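Local coordinates for protein actinorhodin polyketide putative beta-ketoacyl synthase 2 (Streptomyces coelicolor A3, PDB 1TQY) that probably acts as the chain length factor, a ketosynthase-like protein of actinorhodin polyketide biosynthesis, at residues 351-356 / 406-411; 287-292 / 322-327; 180-183 / 189-192. One frame throughout, in Å; residues are numbered along the deposited sequence.

Interaction 1 of 3, residues 351-356 / 406-411; sequences VTALMS and AVLRRF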
# COMPACT_ATOMS: atom_id res chain seq x y z
N VAL B 351 -3.80 -2.32 20.35
CA VAL B 351 -3.61 -1.46 21.51
C VAL B 351 -4.54 -1.91 22.63
O VAL B 351 -4.14 -2.00 23.79
CB VAL B 351 -3.93 0.02 21.18
CG1 VAL B 351 -3.95 0.85 22.47
CG2 VAL B 351 -2.89 0.57 20.23
N THR B 352 -5.79 -2.19 22.28
CA THR B 352 -6.77 -2.62 23.27
C THR B 352 -6.35 -3.94 23.91
O THR B 352 -6.50 -4.11 25.13
CB THR B 352 -8.15 -2.73 22.61
OG1 THR B 352 -8.42 -1.52 21.89
CG2 THR B 352 -9.23 -2.91 23.66
N ALA B 353 -5.81 -4.85 23.11
CA ALA B 353 -5.35 -6.15 23.61
C ALA B 353 -4.16 -6.00 24.56
O ALA B 353 -4.14 -6.58 25.66
CB ALA B 353 -4.98 -7.06 22.45
N LEU B 354 -3.17 -5.20 24.16
CA LEU B 354 -1.98 -4.98 24.99
C LEU B 354 -2.36 -4.41 26.36
O LEU B 354 -1.78 -4.76 27.38
CB LEU B 354 -0.99 -4.04 24.28
CG LEU B 354 -0.28 -4.68 23.08
CD1 LEU B 354 0.38 -3.62 22.20
CD2 LEU B 354 0.73 -5.67 23.60
N MET B 355 -3.35 -3.53 26.35
CA MET B 355 -3.84 -2.89 27.56
C MET B 355 -4.52 -3.90 28.46
O MET B 355 -4.48 -3.81 29.69
CB MET B 355 -4.81 -1.77 27.21
CG MET B 355 -4.12 -0.49 26.74
SD MET B 355 -3.38 0.40 28.13
CE MET B 355 -1.85 -0.41 28.27
N SER B 356 -5.18 -4.87 27.83
CA SER B 356 -5.87 -5.91 28.57
C SER B 356 -4.81 -6.77 29.24
O SER B 356 -4.92 -7.11 30.42
CB SER B 356 -6.71 -6.75 27.60
OG SER B 356 -7.74 -5.96 27.03
N ALA B 406 -2.56 -11.80 14.54
CA ALA B 406 -1.39 -11.34 15.27
C ALA B 406 -1.44 -11.83 16.70
O ALA B 406 -2.47 -11.71 17.37
CB ALA B 406 -1.33 -9.82 15.25
N VAL B 407 -0.34 -12.39 17.18
CA VAL B 407 -0.30 -12.88 18.55
C VAL B 407 0.59 -11.97 19.39
O VAL B 407 1.71 -11.66 19.00
CB VAL B 407 0.16 -14.36 18.60
CG1 VAL B 407 1.18 -14.60 17.52
CG2 VAL B 407 0.73 -14.69 19.98
N LEU B 408 0.07 -11.53 20.53
CA LEU B 408 0.80 -10.64 21.43
C LEU B 408 1.06 -11.31 22.77
O LEU B 408 0.31 -12.20 23.19
CB LEU B 408 -0.02 -9.36 21.66
CG LEU B 408 -0.47 -8.59 20.42
CD1 LEU B 408 -1.35 -7.44 20.84
CD2 LEU B 408 0.75 -8.08 19.66
N ARG B 409 2.11 -10.87 23.46
CA ARG B 409 2.44 -11.42 24.77
C ARG B 409 2.65 -10.33 25.80
O ARG B 409 3.12 -9.24 25.48
CB ARG B 409 3.72 -12.26 24.72
CG ARG B 409 3.61 -13.56 23.97
CD ARG B 409 4.44 -14.62 24.66
NE ARG B 409 4.52 -15.83 23.86
CZ ARG B 409 5.25 -15.93 22.75
NH1 ARG B 409 5.96 -14.90 22.32
NH2 ARG B 409 5.25 -17.07 22.06
N ARG B 410 2.30 -10.64 27.05
CA ARG B 410 2.45 -9.72 28.16
C ARG B 410 3.94 -9.44 28.35
O ARG B 410 4.75 -10.36 28.31
CB ARG B 410 1.91 -10.36 29.44
CG ARG B 410 1.07 -9.45 30.35
CD ARG B 410 1.85 -8.27 30.94
NE ARG B 410 2.05 -7.17 30.00
CZ ARG B 410 2.48 -5.96 30.35
NH1 ARG B 410 2.75 -5.70 31.63
NH2 ARG B 410 2.64 -5.02 29.44
N PHE B 411 4.29 -8.17 28.57
CA PHE B 411 5.68 -7.78 28.78
C PHE B 411 6.23 -8.29 30.11
O PHE B 411 5.79 -7.78 31.16
CB PHE B 411 5.82 -6.25 28.72
CG PHE B 411 7.23 -5.77 28.94
CD1 PHE B 411 7.54 -5.01 30.07
CD2 PHE B 411 8.24 -6.09 28.04
CE1 PHE B 411 8.85 -4.57 30.29
CE2 PHE B 411 9.55 -5.66 28.25
CZ PHE B 411 9.86 -4.90 29.38
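Helix packs on sheet here in the layered thiolase fold: A353 and L354 of helix 345-359 meet L408 of strand 402-410. The evidence is a single methyl that serves both partners. L408 CD1 lies 3.7 Å from L354 CG and 3.9 Å from L354 CD2. On the A353 side, CB of that alanine stands 4.0 Å from L408 CD1. The two leucine side chains cross at about a right angle, and the L408 tip rests against the branch point of L354. L408 CB leaves the strand toward the helix, and chi1 of -54°, with CG anti to the carbonyl carbon, carries CD1 onto L354 and A353. No hydrogen bond spans the segments, and the 159 Å² they bury is held by apolar contact.

In thiolase-like enzymes a pair of helices is sandwiched between two sheets, and helix 345-359 fits that position: L354 also touches I13, and V351 touches V18, both on strand 11-20. L408 packs in addition on L262 and V350.

Within the helix, T352 O is gripped twice. S356 OG donates to T352 O over 2.9 Å, tilted 31° from the carbonyl plane, while S356 N, 3.1 Å from T352 O, arrives from the opposite face. The T352 hydroxyl is itself hydrogen-bonded to Y29 OH and L348 O. Near the C terminus, F411 CB sits 3.5 Å above one face of the R410 guanidinium, offset toward its rim.

Interaction 2 of 3, residues 287-292 / 322-327; sequences LALNDA and RVFGRE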
# COMPACT_ATOMS: atom_id res chain seq x y z
N LEU B 287 -1.05 -20.07 11.48
CA LEU B 287 0.23 -19.62 10.96
C LEU B 287 0.83 -18.63 11.96
O LEU B 287 2.00 -18.72 12.31
CB LEU B 287 0.05 -18.93 9.60
CG LEU B 287 0.59 -19.64 8.35
CD1 LEU B 287 0.56 -21.15 8.53
CD2 LEU B 287 -0.21 -19.20 7.13
N ALA B 288 -0.00 -17.72 12.44
CA ALA B 288 0.44 -16.73 13.41
C ALA B 288 0.90 -17.40 14.71
O ALA B 288 1.90 -16.99 15.30
CB ALA B 288 -0.68 -15.72 13.70
N LEU B 289 0.18 -18.43 15.16
CA LEU B 289 0.56 -19.12 16.39
C LEU B 289 1.90 -19.83 16.25
O LEU B 289 2.68 -19.87 17.21
CB LEU B 289 -0.52 -20.13 16.78
CG LEU B 289 -1.82 -19.56 17.34
CD1 LEU B 289 -2.79 -20.69 17.63
CD2 LEU B 289 -1.53 -18.77 18.61
N ASN B 290 2.16 -20.39 15.07
CA ASN B 290 3.43 -21.10 14.81
C ASN B 290 4.61 -20.14 14.81
O ASN B 290 5.68 -20.45 15.32
CB ASN B 290 3.40 -21.79 13.45
CG ASN B 290 2.64 -23.08 13.47
OD1 ASN B 290 2.87 -23.94 14.33
ND2 ASN B 290 1.72 -23.25 12.52
N ASP B 291 4.39 -18.99 14.18
CA ASP B 291 5.41 -17.97 14.08
C ASP B 291 5.80 -17.57 15.50
O ASP B 291 6.97 -17.35 15.80
CB ASP B 291 4.83 -16.78 13.29
CG ASP B 291 5.85 -15.69 13.05
OD1 ASP B 291 7.06 -15.99 13.00
OD2 ASP B 291 5.42 -14.53 12.87
N ALA B 292 4.80 -17.52 16.38
CA ALA B 292 5.00 -17.13 17.77
C ALA B 292 5.52 -18.28 18.63
O ALA B 292 5.96 -18.07 19.75
CB ALA B 292 3.70 -16.62 18.35
N ARG B 322 -12.74 -23.89 15.48
CA ARG B 322 -11.88 -24.94 14.96
C ARG B 322 -10.47 -24.91 15.53
O ARG B 322 -9.82 -25.94 15.65
CB ARG B 322 -11.84 -24.86 13.43
CG ARG B 322 -13.19 -25.17 12.81
CD ARG B 322 -13.25 -24.96 11.30
NE ARG B 322 -14.56 -25.39 10.79
CZ ARG B 322 -14.98 -25.23 9.55
NH1 ARG B 322 -14.20 -24.64 8.65
NH2 ARG B 322 -16.20 -25.64 9.20
N VAL B 323 -10.00 -23.73 15.92
CA VAL B 323 -8.66 -23.65 16.49
C VAL B 323 -8.63 -23.85 18.00
O VAL B 323 -7.81 -24.62 18.51
CB VAL B 323 -7.99 -22.29 16.15
CG1 VAL B 323 -6.61 -22.20 16.80
CG2 VAL B 323 -7.87 -22.14 14.64
N PHE B 324 -9.54 -23.19 18.71
CA PHE B 324 -9.58 -23.30 20.16
C PHE B 324 -10.74 -24.13 20.71
O PHE B 324 -10.86 -24.27 21.93
CB PHE B 324 -9.63 -21.89 20.77
CG PHE B 324 -8.59 -20.95 20.21
CD1 PHE B 324 -7.27 -20.99 20.67
CD2 PHE B 324 -8.92 -20.05 19.21
CE1 PHE B 324 -6.30 -20.14 20.12
CE2 PHE B 324 -7.96 -19.20 18.65
CZ PHE B 324 -6.65 -19.25 19.11
N GLY B 325 -11.58 -24.67 19.84
CA GLY B 325 -12.74 -25.45 20.29
C GLY B 325 -13.89 -24.50 20.58
O GLY B 325 -13.65 -23.34 20.89
N ARG B 326 -15.13 -24.96 20.47
CA ARG B 326 -16.25 -24.06 20.74
C ARG B 326 -16.25 -23.64 22.21
O ARG B 326 -16.00 -24.45 23.11
CB ARG B 326 -17.57 -24.73 20.30
CG ARG B 326 -17.70 -24.79 18.77
CD ARG B 326 -18.77 -25.77 18.30
NE ARG B 326 -20.09 -25.44 18.81
CZ ARG B 326 -20.89 -24.51 18.30
NH1 ARG B 326 -20.52 -23.78 17.26
NH2 ARG B 326 -22.08 -24.30 18.84
N GLU B 327 -16.52 -22.35 22.43
CA GLU B 327 -16.49 -21.74 23.77
C GLU B 327 -15.12 -22.05 24.42
O GLU B 327 -14.96 -21.96 25.64
CB GLU B 327 -17.61 -22.28 24.67
CG GLU B 327 -19.04 -21.98 24.24
CD GLU B 327 -19.61 -23.03 23.27
OE1 GLU B 327 -19.08 -24.16 23.24
OE2 GLU B 327 -20.59 -22.72 22.55
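This is a small apolar contact between two helices, L289 of helix 281-292 reaching V323 and F324 in the last turn of helix 310-324. It lies about 21 Å (centre to centre) from the middle of the chain. The backbones stay well apart, with the closest CA atoms, those of L289 and V323, separated by 10.3 Å, and only 73 Å² is buried. Side chains must therefore bridge the gap.

L289 CD1 does all the touching from its side. It comes within 4.2 Å of V323 CG1, the two side chains meeting tip to tip, and within 4.3 Å of F324 CE1, approaching the ring obliquely. A chi1 of 177° sets V323 CG1 opposite its own backbone N, where it both meets L289 CD1 and lies over the F324 ring. That methyl stands 3.6 Å above the ring plane, over its centre, a CH-pi placement between successive residues.

In the thiolase fold, helices lie against the outer face of a sheet, as helix 281-292 does here. A288 and A292 accordingly rest on A405 and V407 of strand 402-410, and on A266 and A263 of strand 260-269. Helix 310-324 packs in turn on helix 281-292, V323 touching E282, I285 and R286, and V299 joins the cluster by touching both L289 and F324.

Helix 310-324 stops immediately afterwards. G325 departs from helical angles with a positive phi of 86°, a conformation in which a beta carbon would press on the carbonyl O of F324. Beyond it, the R326 guanidinium is hydrogen-bonded through NH2 to R373 O and through NH1 to E374 O, while the backbone of E327 pairs with G376.

Interaction 3 of 3, residues 180-183 / 189-192; sequences RRTI and LVVS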
# COMPACT_ATOMS: atom_id res chain seq x y z
N ARG B 180 7.27 -5.51 11.89
CA ARG B 180 8.01 -6.55 12.59
C ARG B 180 9.11 -7.12 11.69
O ARG B 180 10.23 -7.33 12.14
CB ARG B 180 7.08 -7.67 13.05
CG ARG B 180 7.80 -8.89 13.60
CD ARG B 180 6.90 -9.67 14.54
NE ARG B 180 7.48 -10.94 14.97
CZ ARG B 180 7.32 -12.10 14.33
NH1 ARG B 180 6.61 -12.15 13.21
NH2 ARG B 180 7.87 -13.21 14.81
N ARG B 181 8.78 -7.34 10.43
CA ARG B 181 9.74 -7.89 9.48
C ARG B 181 10.92 -6.93 9.32
O ARG B 181 12.08 -7.33 9.40
CB ARG B 181 9.06 -8.08 8.12
CG ARG B 181 9.89 -8.83 7.09
CD ARG B 181 9.07 -9.13 5.84
NE ARG B 181 8.79 -7.90 5.10
CZ ARG B 181 7.97 -7.82 4.05
NH1 ARG B 181 7.34 -8.90 3.60
NH2 ARG B 181 7.80 -6.65 3.44
N THR B 182 10.59 -5.66 9.11
CA THR B 182 11.59 -4.62 8.93
C THR B 182 12.55 -4.52 10.13
O THR B 182 13.77 -4.52 9.97
CB THR B 182 10.89 -3.27 8.64
OG1 THR B 182 10.05 -3.44 7.49
CG2 THR B 182 11.92 -2.19 8.34
N ILE B 183 11.98 -4.45 11.32
CA ILE B 183 12.79 -4.38 12.53
C ILE B 183 13.74 -5.58 12.61
O ILE B 183 14.94 -5.44 12.88
CB ILE B 183 11.88 -4.38 13.78
CG1 ILE B 183 11.19 -3.02 13.86
CG2 ILE B 183 12.70 -4.72 15.04
CD1 ILE B 183 10.04 -2.98 14.82
N LEU B 189 13.87 0.90 15.22
CA LEU B 189 12.58 1.46 15.57
C LEU B 189 11.73 1.64 14.33
O LEU B 189 12.23 2.03 13.27
CB LEU B 189 12.77 2.79 16.31
CG LEU B 189 11.54 3.52 16.87
CD1 LEU B 189 11.96 4.50 17.94
CD2 LEU B 189 10.80 4.24 15.74
N VAL B 190 10.45 1.35 14.47
CA VAL B 190 9.51 1.48 13.38
C VAL B 190 8.17 1.97 13.90
O VAL B 190 7.61 1.42 14.86
CB VAL B 190 9.31 0.13 12.65
CG1 VAL B 190 8.17 0.25 11.63
CG2 VAL B 190 10.60 -0.28 11.93
N VAL B 191 7.67 3.04 13.29
CA VAL B 191 6.39 3.61 13.68
C VAL B 191 5.37 2.95 12.76
O VAL B 191 5.53 2.95 11.53
CB VAL B 191 6.38 5.14 13.47
CG1 VAL B 191 4.97 5.69 13.68
CG2 VAL B 191 7.33 5.78 14.45
N SER B 192 4.33 2.38 13.34
CA SER B 192 3.38 1.63 12.53
C SER B 192 1.96 1.79 13.00
O SER B 192 1.69 2.02 14.18
CB SER B 192 3.77 0.15 12.56
OG SER B 192 3.07 -0.61 11.60
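V190 faces I183 where helix 171-185 is followed by strand 189-196 in the N-terminal half of the thiolase fold. L189 starts the strand and has the nearest CA to that of I183, 6.6 Å away, yet its CB points away from the helix, and the side chain touches V243 and E245 of strand 238-246.

V190 reverses direction and carries the contact. Its CG2 is 3.4 Å from I183 CG1, closer than methyl and methylene carbons normally come, and V190 CB lies 3.9 Å from I183 CD1. The ethyl arm of I183 thus spans both the methyl and the branch carbon of the valine, with the two side chains crossing obliquely. The torsion of I183 (chi1 -72°) puts CG1 anti to the carbonyl carbon and brings CG1 and CD1 up to V190. T182 adds a looser approach, T182 CG2 to V190 CG2 at 4.3 Å, while its hydroxyl is hydrogen-bonded to H178 O.

Past V191, which has no part in the contact, the S192 side chain touches L176 and A179 of the helix, and S192 OG is hydrogen-bonded to V109 O.

Read from the N terminus, the contacts close in series, none nested in or crossing another. Interaction 3 closes over five residues, the last two of helix 171-185 and the three-residue turn 186-188. Interaction 2 then spans 29 residues to join helices 281-292 and 310-324, and interaction 1, across 49 residues, brings strand 402-410 near the C terminus back to helix 345-359. Segment 287-292 links all three: D291 OD2 forms a salt bridge with R180 NH1 at 2.7 Å, and A292 O probably accepts a hydrogen bond from R409 NH2 at 2.6 Å. Interactions 1 and 3 do not touch, their nearest atoms being about 7 Å apart.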